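Local coordinates for hypothetical protein yiiM (Escherichia coli, PDB 1O65) that is not firmly characterised but, as a MOSC-family protein, probably binds molybdenum and may act as an oxidoreductase on nitrogenous compounds, at residues P65-H71 with G155-V160; D143-Q149 with F229-W234; Q149-V154 with A190-P194. Residues are numbered along the deposited sequence.

Contact 1: P65-H71 with G155-V160; sequences PDRALCH and GWLYSV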
loop_
_atom_site.group_PDB
_atom_site.type_symbol
_atom_site.label_atom_id
_atom_site.label_comp_id
_atom_site.label_asym_id
_atom_site.label_seq_id
_atom_site.Cartn_x
_atom_site.Cartn_y
_atom_site.Cartn_z
ATOM N N PRO A 65 8.616 -2.055 -10.529
ATOM C CA PRO A 65 9.111 -2.957 -9.500
ATOM C C PRO A 65 8.663 -2.508 -8.117
ATOM O O PRO A 65 8.287 -3.348 -7.292
ATOM C CB PRO A 65 10.619 -2.936 -9.682
ATOM C CG PRO A 65 10.830 -2.518 -11.107
ATOM C CD PRO A 65 9.696 -1.591 -11.428
ATOM N N ASP A 66 8.581 -1.213 -7.834
ATOM C CA ASP A 66 8.114 -0.695 -6.557
ATOM C C ASP A 66 6.619 -0.831 -6.324
ATOM O O ASP A 66 6.160 -0.426 -5.259
ATOM C CB ASP A 66 8.450 0.812 -6.435
ATOM C CG ASP A 66 9.942 1.026 -6.291
ATOM O OD1 ASP A 66 10.631 0.161 -5.724
ATOM O OD2 ASP A 66 10.432 2.075 -6.759
ATOM N N ARG A 67 5.830 -1.286 -7.292
ATOM C CA ARG A 67 4.385 -1.395 -7.059
ATOM C C ARG A 67 3.862 -2.723 -7.582
ATOM O O ARG A 67 2.782 -2.832 -8.136
ATOM C CB ARG A 67 3.633 -0.211 -7.651
ATOM C CG ARG A 67 3.998 0.184 -9.059
ATOM C CD ARG A 67 3.378 1.547 -9.441
ATOM N NE ARG A 67 4.146 2.123 -10.572
ATOM C CZ ARG A 67 4.065 1.636 -11.802
ATOM N NH1 ARG A 67 3.274 0.604 -12.080
ATOM N NH2 ARG A 67 4.789 2.161 -12.775
ATOM N N ALA A 68 4.661 -3.760 -7.363
ATOM C CA ALA A 68 4.334 -5.110 -7.787
ATOM C C ALA A 68 3.093 -5.649 -7.085
ATOM O O ALA A 68 2.343 -6.409 -7.714
ATOM C CB ALA A 68 5.549 -5.999 -7.518
ATOM N N LEU A 69 2.867 -5.306 -5.820
ATOM C CA LEU A 69 1.763 -5.771 -5.029
ATOM C C LEU A 69 1.087 -4.669 -4.202
ATOM O O LEU A 69 1.755 -3.883 -3.540
ATOM C CB LEU A 69 2.218 -6.838 -4.016
ATOM C CG LEU A 69 2.596 -8.219 -4.507
ATOM C CD1 LEU A 69 3.535 -8.904 -3.524
ATOM C CD2 LEU A 69 1.371 -9.103 -4.747
ATOM N N CYS A 70 -0.231 -4.690 -4.160
ATOM C CA CYS A 70 -1.024 -3.695 -3.444
ATOM C C CYS A 70 -1.728 -4.365 -2.259
ATOM O O CYS A 70 -2.350 -5.420 -2.465
ATOM C CB CYS A 70 -2.073 -3.097 -4.392
ATOM S SG CYS A 70 -3.235 -1.955 -3.552
ATOM N N HIS A 71 -1.677 -3.777 -1.086
ATOM C CA HIS A 71 -2.297 -4.369 0.094
ATOM C C HIS A 71 -3.414 -3.484 0.635
ATOM O O HIS A 71 -3.197 -2.275 0.746
ATOM C CB HIS A 71 -1.221 -4.466 1.218
ATOM C CG HIS A 71 -1.587 -5.413 2.309
ATOM N ND1 HIS A 71 -0.793 -6.507 2.645
ATOM C CD2 HIS A 71 -2.683 -5.485 3.106
ATOM C CE1 HIS A 71 -1.384 -7.194 3.607
ATOM N NE2 HIS A 71 -2.525 -6.594 3.907
ATOM N N GLY A 155 -3.697 1.812 2.706
ATOM C CA GLY A 155 -3.041 0.543 2.295
ATOM C C GLY A 155 -1.621 0.887 1.823
ATOM O O GLY A 155 -1.156 2.004 2.005
ATOM N N TRP A 156 -0.901 -0.087 1.301
ATOM C CA TRP A 156 0.492 0.132 0.916
ATOM C C TRP A 156 0.926 -0.803 -0.203
ATOM O O TRP A 156 0.275 -1.804 -0.475
ATOM C CB TRP A 156 1.399 -0.089 2.138
ATOM C CG TRP A 156 1.160 -1.419 2.785
ATOM C CD1 TRP A 156 1.760 -2.606 2.479
ATOM C CD2 TRP A 156 0.229 -1.687 3.839
ATOM N NE1 TRP A 156 1.275 -3.591 3.305
ATOM C CE2 TRP A 156 0.322 -3.062 4.135
ATOM C CE3 TRP A 156 -0.686 -0.904 4.557
ATOM C CZ2 TRP A 156 -0.469 -3.673 5.108
ATOM C CZ3 TRP A 156 -1.474 -1.512 5.519
ATOM C CH2 TRP A 156 -1.356 -2.877 5.784
ATOM N N LEU A 157 2.087 -0.502 -0.818
ATOM C CA LEU A 157 2.518 -1.357 -1.929
ATOM C C LEU A 157 3.770 -2.105 -1.516
ATOM O O LEU A 157 4.372 -1.715 -0.511
ATOM C CB LEU A 157 2.790 -0.521 -3.176
ATOM C CG LEU A 157 1.714 0.451 -3.632
ATOM C CD1 LEU A 157 2.141 1.284 -4.821
ATOM C CD2 LEU A 157 0.416 -0.329 -3.947
ATOM N N TYR A 158 4.147 -3.126 -2.271
ATOM C CA TYR A 158 5.375 -3.838 -1.975
ATOM C C TYR A 158 6.296 -3.925 -3.209
ATOM O O TYR A 158 5.795 -3.883 -4.330
ATOM C CB TYR A 158 5.114 -5.289 -1.574
ATOM C CG TYR A 158 4.320 -5.557 -0.338
ATOM C CD1 TYR A 158 2.927 -5.649 -0.394
ATOM C CD2 TYR A 158 4.932 -5.755 0.883
ATOM C CE1 TYR A 158 2.180 -5.927 0.734
ATOM C CE2 TYR A 158 4.197 -6.043 2.025
ATOM C CZ TYR A 158 2.832 -6.113 1.942
ATOM O OH TYR A 158 2.058 -6.392 3.039
ATOM N N SER A 159 7.600 -3.970 -2.942
ATOM C CA SER A 159 8.537 -4.299 -4.017
ATOM C C SER A 159 8.833 -5.797 -3.815
ATOM O O SER A 159 8.661 -6.317 -2.696
ATOM C CB SER A 159 9.837 -3.529 -4.025
ATOM O OG SER A 159 10.526 -3.688 -2.810
ATOM N N VAL A 160 9.173 -6.497 -4.878
ATOM C CA VAL A 160 9.448 -7.928 -4.711
ATOM C C VAL A 160 10.944 -8.106 -4.549
ATOM O O VAL A 160 11.702 -7.852 -5.470
ATOM C CB VAL A 160 8.825 -8.725 -5.863
ATOM C CG1 VAL A 160 9.291 -10.172 -5.889
ATOM C CG2 VAL A 160 7.291 -8.713 -5.719
HETATM O O HOH W 1 9.473 -5.682 -7.405
#
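Three backbone hydrogen bonds pair the antiparallel strands: His71 N to Trp156 O at 2.8 Å, Trp156 N to His71 O at 3.2 Å, and Tyr158 N to Leu69 O at 2.8 Å. A polar aromatic cluster reinforces them on one face of the sheet. Tyr158 OH lies 2.9 Å from His71 ND1, to which it is hydrogen-bonded, and it also accepts a nearly straight bond of 2.9 Å from Trp156 NE1. The far nitrogen of the imidazole, NE2, bonds to Thr102, so both ring nitrogens of His71 are engaged. The imidazole makes an offset stack on the six-membered ring of Trp156 (centroids 4.5 Å apart, planes at 25°), while His71 CB sits over the five-membered ring as a CH-pi contact. Leu69 CB meets Tyr158 CD1 at 3.9 Å on this same face; on the other, Cys70 CB packs against Leu157 CD2 at 3.7 Å. Gly155 passes so close to the His71 carbonyl that a CB there would clash with it. Towards the 3-10 turn the pairing loosens: the bond from Ala68 N to Tyr158 O is weak at 3.2 Å, and a water bridges Pro65 O and Val160 N. Ala68 and Leu69 both face Tyr158, forming a classic beta bulge where strand 69-73 enters the mixed beta-sheet of the MOSC domain.

Contact 2: D143-Q149 with F229-W234; sequences DIAQLMQ and FSRRLW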
loop_
_atom_site.group_PDB
_atom_site.type_symbol
_atom_site.label_atom_id
_atom_site.label_comp_id
_atom_site.label_asym_id
_atom_site.label_seq_id
_atom_site.Cartn_x
_atom_site.Cartn_y
_atom_site.Cartn_z
ATOM N N ASP A 143 -15.929 11.966 -3.784
ATOM C CA ASP A 143 -14.723 12.331 -3.069
ATOM C C ASP A 143 -14.068 11.195 -2.300
ATOM O O ASP A 143 -13.384 11.481 -1.312
ATOM C CB ASP A 143 -15.058 13.483 -2.093
ATOM C CG ASP A 143 -16.063 13.043 -1.040
ATOM O OD1 ASP A 143 -16.798 12.068 -1.301
ATOM O OD2 ASP A 143 -16.120 13.659 0.046
ATOM N N ILE A 144 -14.187 9.945 -2.738
ATOM C CA ILE A 144 -13.590 8.827 -1.998
ATOM C C ILE A 144 -12.077 8.946 -1.981
ATOM O O ILE A 144 -11.462 8.780 -0.906
ATOM C CB ILE A 144 -14.074 7.463 -2.472
ATOM C CG1 ILE A 144 -13.620 6.308 -1.573
ATOM C CG2 ILE A 144 -13.603 7.148 -3.895
ATOM C CD1 ILE A 144 -14.365 6.150 -0.282
ATOM N N ALA A 145 -11.444 9.365 -3.080
ATOM C CA ALA A 145 -9.976 9.505 -3.050
ATOM C C ALA A 145 -9.558 10.549 -2.021
ATOM O O ALA A 145 -8.613 10.336 -1.235
ATOM C CB ALA A 145 -9.388 9.725 -4.416
ATOM N N GLN A 146 -10.269 11.668 -1.937
ATOM C CA GLN A 146 -9.940 12.668 -0.909
ATOM C C GLN A 146 -10.113 12.036 0.468
ATOM O O GLN A 146 -9.274 12.132 1.358
ATOM C CB GLN A 146 -10.800 13.913 -1.082
ATOM C CG GLN A 146 -10.490 15.038 -0.101
ATOM C CD GLN A 146 -9.203 15.759 -0.465
ATOM O OE1 GLN A 146 -9.163 16.445 -1.496
ATOM N NE2 GLN A 146 -8.137 15.624 0.320
ATOM N N LEU A 147 -11.217 11.369 0.706
ATOM C CA LEU A 147 -11.519 10.688 1.960
ATOM C C LEU A 147 -10.406 9.715 2.319
ATOM O O LEU A 147 -9.870 9.816 3.422
ATOM C CB LEU A 147 -12.890 10.031 1.856
ATOM C CG LEU A 147 -14.098 10.623 2.552
ATOM C CD1 LEU A 147 -14.017 12.111 2.882
ATOM C CD2 LEU A 147 -15.344 10.392 1.669
ATOM N N MET A 148 -10.006 8.792 1.437
ATOM C CA MET A 148 -8.915 7.877 1.777
ATOM C C MET A 148 -7.668 8.632 2.229
ATOM O O MET A 148 -7.095 8.332 3.282
ATOM C CB MET A 148 -8.481 6.958 0.648
ATOM C CG MET A 148 -9.538 6.154 -0.045
ATOM S SD MET A 148 -8.884 5.222 -1.426
ATOM C CE MET A 148 -7.619 4.228 -0.638
ATOM N N GLN A 149 -7.240 9.612 1.425
ATOM C CA GLN A 149 -6.039 10.380 1.782
ATOM C C GLN A 149 -6.174 11.098 3.124
ATOM O O GLN A 149 -5.226 11.064 3.944
ATOM C CB GLN A 149 -5.656 11.341 0.669
ATOM C CG GLN A 149 -4.279 11.987 0.885
ATOM C CD GLN A 149 -4.071 13.084 -0.145
ATOM O OE1 GLN A 149 -3.747 12.818 -1.298
ATOM N NE2 GLN A 149 -4.302 14.318 0.280
ATOM N N PHE A 229 -1.832 18.342 -5.298
ATOM C CA PHE A 229 -2.532 17.062 -5.277
ATOM C C PHE A 229 -3.843 17.073 -6.078
ATOM O O PHE A 229 -4.425 15.990 -6.254
ATOM C CB PHE A 229 -2.912 16.663 -3.850
ATOM C CG PHE A 229 -1.872 16.706 -2.789
ATOM C CD1 PHE A 229 -0.556 16.395 -3.041
ATOM C CD2 PHE A 229 -2.226 17.016 -1.477
ATOM C CE1 PHE A 229 0.397 16.433 -2.038
ATOM C CE2 PHE A 229 -1.282 17.041 -0.465
ATOM C CZ PHE A 229 0.033 16.754 -0.733
ATOM N N SER A 230 -4.257 18.209 -6.595
ATOM C CA SER A 230 -5.510 18.344 -7.278
ATOM C C SER A 230 -5.771 17.387 -8.416
ATOM O O SER A 230 -6.869 16.811 -8.420
ATOM C CB SER A 230 -5.752 19.786 -7.778
ATOM O OG SER A 230 -5.773 20.641 -6.632
ATOM N N ARG A 231 -4.858 17.239 -9.365
ATOM C CA ARG A 231 -5.133 16.335 -10.475
ATOM C C ARG A 231 -5.259 14.883 -10.030
ATOM O O ARG A 231 -6.151 14.178 -10.494
ATOM C CB ARG A 231 -4.078 16.473 -11.577
ATOM C CG ARG A 231 -4.118 17.826 -12.257
ATOM C CD ARG A 231 -5.393 18.051 -13.034
ATOM N NE ARG A 231 -5.314 19.163 -13.961
ATOM C CZ ARG A 231 -4.938 20.409 -13.700
ATOM N NH1 ARG A 231 -4.573 20.803 -12.482
ATOM N NH2 ARG A 231 -4.903 21.306 -14.692
ATOM N N ARG A 232 -4.337 14.439 -9.179
ATOM C CA ARG A 232 -4.368 13.035 -8.731
ATOM C C ARG A 232 -5.666 12.716 -8.020
ATOM O O ARG A 232 -6.353 11.788 -8.413
ATOM C CB ARG A 232 -3.156 12.735 -7.844
ATOM C CG ARG A 232 -3.189 11.379 -7.155
ATOM C CD ARG A 232 -1.832 11.133 -6.461
ATOM N NE ARG A 232 -1.502 12.247 -5.548
ATOM C CZ ARG A 232 -2.032 12.294 -4.321
ATOM N NH1 ARG A 232 -2.854 11.335 -3.914
ATOM N NH2 ARG A 232 -1.762 13.299 -3.497
ATOM N N LEU A 233 -6.082 13.522 -7.057
ATOM C CA LEU A 233 -7.271 13.260 -6.272
ATOM C C LEU A 233 -8.585 13.489 -7.000
ATOM O O LEU A 233 -9.584 12.823 -6.690
ATOM C CB LEU A 233 -7.269 14.161 -5.017
ATOM C CG LEU A 233 -6.203 13.812 -3.966
ATOM C CD1 LEU A 233 -5.997 14.955 -2.999
ATOM C CD2 LEU A 233 -6.581 12.523 -3.253
ATOM N N TRP A 234 -8.633 14.489 -7.880
ATOM C CA TRP A 234 -9.839 14.868 -8.582
ATOM C C TRP A 234 -9.829 14.733 -10.086
ATOM O O TRP A 234 -10.871 14.905 -10.732
ATOM C CB TRP A 234 -10.190 16.323 -8.192
ATOM C CG TRP A 234 -10.423 16.462 -6.717
ATOM C CD1 TRP A 234 -9.543 16.936 -5.794
ATOM C CD2 TRP A 234 -11.612 16.126 -5.990
ATOM N NE1 TRP A 234 -10.095 16.918 -4.537
ATOM C CE2 TRP A 234 -11.367 16.410 -4.631
ATOM C CE3 TRP A 234 -12.866 15.622 -6.359
ATOM C CZ2 TRP A 234 -12.324 16.214 -3.638
ATOM C CZ3 TRP A 234 -13.808 15.418 -5.365
ATOM C CH2 TRP A 234 -13.529 15.738 -4.029
#
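Hydrogen bonds between side chains link these two helical segments at two places. Gln149 OE1 accepts hydrogen bonds from both terminal nitrogens of Arg232, NH2 at 3.0 Å and NH1 at 3.1 Å, and lies near the guanidinium plane, so a single carbonyl oxygen receives a forked pair of donors. One turn back along the helix, Gln146 OE1 accepts a hydrogen bond from the indole NE1 of Trp234 at 3.2 Å, while the amide nitrogen of Gln146 turns to Asn150. Neither interaction is a salt bridge: two neutral glutamine amides receive the donors. Apolar packing fills the gap between these bonds. Leu233 points toward the opposing helix, where its CD2 packs on Ala145 CB at 4.1 Å, with a van der Waals contact to Ala145 O at 3.6 Å beside it; the small alanine lets the backbones come together, with the CA atoms of Ala145 and Leu233 5.6 Å apart. Flanking van der Waals contacts come from aromatic rings, with Asp143 CB 3.3 Å from Trp234 CH2 and Gln149 NE2 3.8 Å from Phe229 CD2. The short helix axes lie at 111°, 9.3 Å apart at closest approach. Helix 230-234, near the C-terminus, thus packs across helix 144-151, which packs through Ile144 and Met148 on helices 75-83 and 134-138. Phe229 meets Trp191 of helix 183-191 edge-to-face, and Arg232 NH1 also bonds to Pro131 O.

Contact 3: Q149-V154 with A190-P194; sequences QNTGKV and AWHMP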
loop_
_atom_site.group_PDB
_atom_site.type_symbol
_atom_site.label_atom_id
_atom_site.label_comp_id
_atom_site.label_asym_id
_atom_site.label_seq_id
_atom_site.Cartn_x
_atom_site.Cartn_y
_atom_site.Cartn_z
ATOM N N GLN A 149 -7.240 9.612 1.425
ATOM C CA GLN A 149 -6.039 10.380 1.782
ATOM C C GLN A 149 -6.174 11.098 3.124
ATOM O O GLN A 149 -5.226 11.064 3.944
ATOM C CB GLN A 149 -5.656 11.341 0.669
ATOM C CG GLN A 149 -4.279 11.987 0.885
ATOM C CD GLN A 149 -4.071 13.084 -0.145
ATOM O OE1 GLN A 149 -3.747 12.818 -1.298
ATOM N NE2 GLN A 149 -4.302 14.318 0.280
ATOM N N ASN A 150 -7.310 11.715 3.381
ATOM C CA ASN A 150 -7.544 12.412 4.637
ATOM C C ASN A 150 -7.538 11.503 5.865
ATOM O O ASN A 150 -6.986 11.832 6.901
ATOM C CB ASN A 150 -8.883 13.162 4.596
ATOM C CG ASN A 150 -8.912 14.402 3.742
ATOM O OD1 ASN A 150 -7.912 14.855 3.186
ATOM N ND2 ASN A 150 -10.105 14.996 3.594
ATOM N N THR A 151 -8.088 10.294 5.772
ATOM C CA THR A 151 -8.148 9.412 6.944
ATOM C C THR A 151 -6.879 8.595 7.093
ATOM O O THR A 151 -6.574 7.999 8.114
ATOM C CB THR A 151 -9.346 8.457 6.796
ATOM O OG1 THR A 151 -9.172 7.688 5.575
ATOM C CG2 THR A 151 -10.638 9.252 6.779
ATOM N N GLY A 152 -6.131 8.523 5.981
ATOM C CA GLY A 152 -4.885 7.738 6.001
ATOM C C GLY A 152 -5.190 6.278 5.723
ATOM O O GLY A 152 -4.273 5.452 5.738
ATOM N N LYS A 153 -6.438 5.939 5.416
ATOM C CA LYS A 153 -6.832 4.553 5.160
ATOM C C LYS A 153 -6.530 4.217 3.705
ATOM O O LYS A 153 -7.443 4.036 2.903
ATOM C CB LYS A 153 -8.324 4.367 5.474
ATOM C CG LYS A 153 -8.656 4.759 6.920
ATOM C CD LYS A 153 -10.157 4.601 7.177
ATOM C CE LYS A 153 -10.607 5.333 8.430
ATOM N NZ LYS A 153 -10.215 4.609 9.671
ATOM N N VAL A 154 -5.229 4.038 3.419
ATOM C CA VAL A 154 -4.828 3.874 2.019
ATOM C C VAL A 154 -4.205 2.539 1.703
ATOM O O VAL A 154 -4.272 2.102 0.543
ATOM C CB VAL A 154 -3.856 5.006 1.641
ATOM C CG1 VAL A 154 -4.474 6.372 1.897
ATOM C CG2 VAL A 154 -2.543 4.875 2.439
ATOM N N ALA A 190 3.502 12.872 3.858
ATOM C CA ALA A 190 3.238 13.236 2.476
ATOM C C ALA A 190 2.021 14.142 2.329
ATOM O O ALA A 190 2.106 15.055 1.523
ATOM C CB ALA A 190 2.961 12.012 1.594
ATOM N N TRP A 191 0.943 13.851 3.074
ATOM C CA TRP A 191 -0.297 14.562 2.796
ATOM C C TRP A 191 -0.967 15.311 3.923
ATOM O O TRP A 191 -1.967 15.994 3.666
ATOM C CB TRP A 191 -1.310 13.510 2.274
ATOM C CG TRP A 191 -0.881 12.653 1.144
ATOM C CD1 TRP A 191 -0.375 13.082 -0.056
ATOM C CD2 TRP A 191 -0.905 11.222 1.064
ATOM N NE1 TRP A 191 -0.113 12.009 -0.853
ATOM C CE2 TRP A 191 -0.429 10.857 -0.206
ATOM C CE3 TRP A 191 -1.330 10.211 1.935
ATOM C CZ2 TRP A 191 -0.312 9.523 -0.640
ATOM C CZ3 TRP A 191 -1.218 8.899 1.501
ATOM C CH2 TRP A 191 -0.702 8.554 0.243
ATOM N N HIS A 192 -0.562 15.171 5.185
ATOM C CA HIS A 192 -1.271 15.866 6.252
ATOM C C HIS A 192 -0.502 17.015 6.868
ATOM O O HIS A 192 -1.109 18.008 7.275
ATOM C CB HIS A 192 -1.640 14.871 7.386
ATOM C CG HIS A 192 -2.513 13.732 6.969
ATOM N ND1 HIS A 192 -2.641 12.592 7.716
ATOM C CD2 HIS A 192 -3.273 13.516 5.872
ATOM C CE1 HIS A 192 -3.459 11.738 7.132
ATOM N NE2 HIS A 192 -3.863 12.283 5.985
ATOM N N MET A 193 0.816 16.907 7.029
ATOM C CA MET A 193 1.549 17.982 7.668
ATOM C C MET A 193 2.043 19.057 6.723
ATOM O O MET A 193 2.169 18.876 5.510
ATOM C CB MET A 193 2.707 17.476 8.505
ATOM C CG MET A 193 3.454 16.255 8.065
ATOM S SD MET A 193 5.200 16.290 8.581
ATOM C CE MET A 193 5.911 17.207 7.230
ATOM N N PRO A 194 2.273 20.236 7.313
ATOM C CA PRO A 194 2.815 21.341 6.536
ATOM C C PRO A 194 4.288 21.073 6.237
ATOM O O PRO A 194 4.912 20.230 6.869
ATOM C CB PRO A 194 2.639 22.575 7.403
ATOM C CG PRO A 194 2.143 22.100 8.713
ATOM C CD PRO A 194 1.556 20.721 8.519
HETATM O O HOH W 2 -5.106 14.889 3.395
#
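The main donor to a carbonyl near the C-terminal end of helix 144-151 is a histidine side chain: His192 NE2 donates to Gln149 O at 2.7 Å, with an almost straight angle of 166°. That oxygen also receives a weak bond from Gly152 N at 3.4 Å. Beside the histidine, the Gln149 side chain lies across one face of the Trp191 indole, its CG 3.5 Å from Trp191 CD2, and its OE1 continues to Arg232. The contact thus joins the exit of a helix in the MOSC domain to the end of helix 183-191, the first helix of the YiiM-like three-helix region. Gly152 leaves the helix with positive phi, which turns the chain into the inverse gamma turn centred on Lys153 and brings Val154 CG1 to 4.1 Å from Trp191 CZ3. At the outer margin, a water bonds to Gln149 NE2 at 3.3 Å and Asn150 OD1 at 2.8 Å, and weakly to Trp191 O at 3.3 Å.

Contact 1 lies deepest, its centre about 6 Å from that of the chain, against 16 Å for contact 2 and 13 Å for contact 3. It is a sheet contact, held by backbone pairing and a buried aromatic cluster, whereas the two outer contacts depend chiefly on side chains reaching between helical elements. Contacts 2 and 3 share helix 144-151 and meet at Gln149, whose side-chain oxygen serves the C-terminal helix while its backbone oxygen serves the three-helix region; their centres are about 10 Å apart. Helix 144-151 runs on through 152-155 into strand 156-160, so one continuous stretch of chain links both outer contacts to the central sheet.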